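Local coordinates for protein endopolygalacturonase (Chondrostereum purpureum, PDB 1K5C) that probably hydrolyses the alpha-1,4-linked galacturonic acid backbone of pectin at internal bonds, as an endo-acting glycoside hydrolase of family 28, at residues His150-Phe155 and Val169-Asp174. Sequence-based numbering, arbitrary orientation.
Sequences HNTDGF and VKNQDD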
# COMPACT_ATOMS: atom_id res chain seq x y z
N HIS A 150 -2.18 -3.15 -13.84
CA HIS A 150 -3.17 -2.16 -13.40
C HIS A 150 -3.69 -2.59 -12.03
O HIS A 150 -3.84 -3.79 -11.76
CB HIS A 150 -4.33 -2.12 -14.44
CG HIS A 150 -5.04 -0.86 -14.42
ND1 HIS A 150 -4.55 0.25 -15.11
CD2 HIS A 150 -6.22 -0.46 -13.83
CE1 HIS A 150 -5.39 1.25 -14.92
NE2 HIS A 150 -6.40 0.87 -14.14
N ASN A 151 -3.96 -1.62 -11.14
CA ASN A 151 -4.43 -1.93 -9.79
C ASN A 151 -3.43 -2.86 -9.06
O ASN A 151 -3.83 -3.64 -8.20
CB ASN A 151 -5.84 -2.54 -9.73
CG ASN A 151 -6.87 -1.63 -10.40
OD1 ASN A 151 -7.48 -1.99 -11.43
ND2 ASN A 151 -7.09 -0.48 -9.84
N THR A 152 -2.14 -2.67 -9.36
CA THR A 152 -1.08 -3.50 -8.77
C THR A 152 -0.53 -2.89 -7.48
O THR A 152 0.69 -2.82 -7.25
CB THR A 152 0.01 -3.73 -9.81
OG1 THR A 152 0.29 -2.47 -10.47
CG2 THR A 152 -0.41 -4.81 -10.82
N ASP A 153 -1.47 -2.51 -6.59
CA ASP A 153 -1.08 -1.90 -5.31
C ASP A 153 -0.04 -2.76 -4.60
O ASP A 153 -0.15 -3.98 -4.52
CB ASP A 153 -2.28 -1.82 -4.35
CG ASP A 153 -3.49 -1.07 -4.85
OD1 ASP A 153 -3.68 -0.93 -6.08
OD2 ASP A 153 -4.31 -0.66 -3.97
N GLY A 154 0.97 -2.10 -4.01
CA GLY A 154 1.98 -2.87 -3.27
C GLY A 154 1.41 -3.46 -1.97
O GLY A 154 1.40 -4.70 -1.79
N PHE A 155 0.95 -2.55 -1.11
CA PHE A 155 0.39 -2.93 0.19
C PHE A 155 -0.95 -2.20 0.36
O PHE A 155 -0.99 -0.97 0.26
CB PHE A 155 1.30 -2.46 1.35
CG PHE A 155 2.71 -3.01 1.26
CD1 PHE A 155 3.03 -4.26 1.83
CD2 PHE A 155 3.72 -2.30 0.60
CE1 PHE A 155 4.32 -4.75 1.72
CE2 PHE A 155 5.00 -2.80 0.51
CZ PHE A 155 5.32 -4.03 1.03
N VAL A 169 8.73 -1.21 -3.86
CA VAL A 169 7.57 -1.49 -4.71
C VAL A 169 7.76 -0.86 -6.08
O VAL A 169 7.95 0.36 -6.19
CB VAL A 169 6.24 -0.91 -4.07
CG1 VAL A 169 5.09 -1.18 -5.01
CG2 VAL A 169 6.03 -1.49 -2.68
N LYS A 170 7.69 -1.69 -7.11
CA LYS A 170 7.76 -1.28 -8.52
C LYS A 170 6.43 -1.72 -9.14
O LYS A 170 6.19 -2.92 -9.30
CB LYS A 170 8.92 -1.99 -9.24
CG LYS A 170 10.29 -1.69 -8.58
CD LYS A 170 11.39 -2.49 -9.27
CE LYS A 170 12.76 -2.15 -8.64
NZ LYS A 170 13.76 -3.13 -9.19
N ASN A 171 5.56 -0.77 -9.45
CA ASN A 171 4.20 -1.17 -9.81
C ASN A 171 3.52 -0.08 -10.64
O ASN A 171 4.20 0.75 -11.24
CB ASN A 171 3.38 -1.55 -8.55
CG ASN A 171 3.06 -0.32 -7.74
OD1 ASN A 171 3.68 0.74 -7.94
ND2 ASN A 171 2.11 -0.44 -6.80
N GLN A 172 2.17 -0.18 -10.73
CA GLN A 172 1.37 0.68 -11.58
C GLN A 172 0.22 1.33 -10.80
O GLN A 172 -0.69 1.91 -11.41
CB GLN A 172 0.79 -0.03 -12.82
CG GLN A 172 1.85 -0.62 -13.72
CD GLN A 172 2.51 -1.87 -13.19
OE1 GLN A 172 3.80 -2.00 -13.32
NE2 GLN A 172 1.79 -2.80 -12.67
N ASP A 173 0.23 1.25 -9.48
CA ASP A 173 -0.82 1.87 -8.67
C ASP A 173 -0.20 2.26 -7.33
O ASP A 173 1.02 2.41 -7.23
CB ASP A 173 -2.08 0.95 -8.58
CG ASP A 173 -3.37 1.74 -8.39
OD1 ASP A 173 -3.52 2.40 -7.34
OD2 ASP A 173 -4.22 1.69 -9.29
N ASP A 174 -1.03 2.48 -6.32
CA ASP A 174 -0.50 2.96 -5.04
C ASP A 174 0.64 2.05 -4.57
O ASP A 174 0.52 0.84 -4.56
CB ASP A 174 -1.62 3.01 -4.01
CG ASP A 174 -2.65 4.09 -4.31
OD1 ASP A 174 -2.22 5.13 -4.83
OD2 ASP A 174 -3.82 3.91 -3.94
O HOH W 1 -3.73 1.06 -11.88
O HOH W 2 -5.53 1.80 -3.90
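The carboxamide of Asn171 reaches into the turn at Thr152 and ties the two segments together. Its CG sits between the backbone N and the carbonyl carbon (chi1 72°), which turns ND2 inward to donate to Thr152 O at 2.8 Å. That donor stands above the carbonyl plane of Thr152, although the oxygen itself lies close to the plane of the amide. The same ND2 also donates to Asp174 O (3.0 Å), an acceptor taken too by Gly154 N, whose bond is nearly straight along the carbonyl and is the one backbone-to-backbone hydrogen bond between the two segments. An alanine at Asn171 would probably leave Thr152 O without this donor and Asp174 O with Gly154 N alone of the two, weakening the hold of the inverse gamma turn centred on Thr152 on the 169-174 chain. Beside this grip, Gln172 N donates to Thr152 OG1 at 3.0 Å. At the strand end of the contact, Val169 CG2 packs obliquely on Phe155 CE2 (3.6 Å), while its CG1 lies against Gly154 CA.

The opposing acidic side is looser and watery. Asp153 and Asp173 run side by side in the same direction, their OD1 atoms 3.6 Å apart and their carboxylate planes 28° apart. Asp173 OD1 accepts from Asp174 N through its anti lone pair. One water joins Asn151 N to Asp173 OD2 and Gln172 O, and sits over a face of the His150 ring; another bridges Asp153 OD2 and Asp174 OD2. Lys228 forms a salt bridge with Asp174. Asn151, Asp173 and Lys228 bind galacturonate in this enzyme, and the cluster of three aspartates from adjacent coils is consistent with the substrate cleft of a family 28 parallel beta-helix.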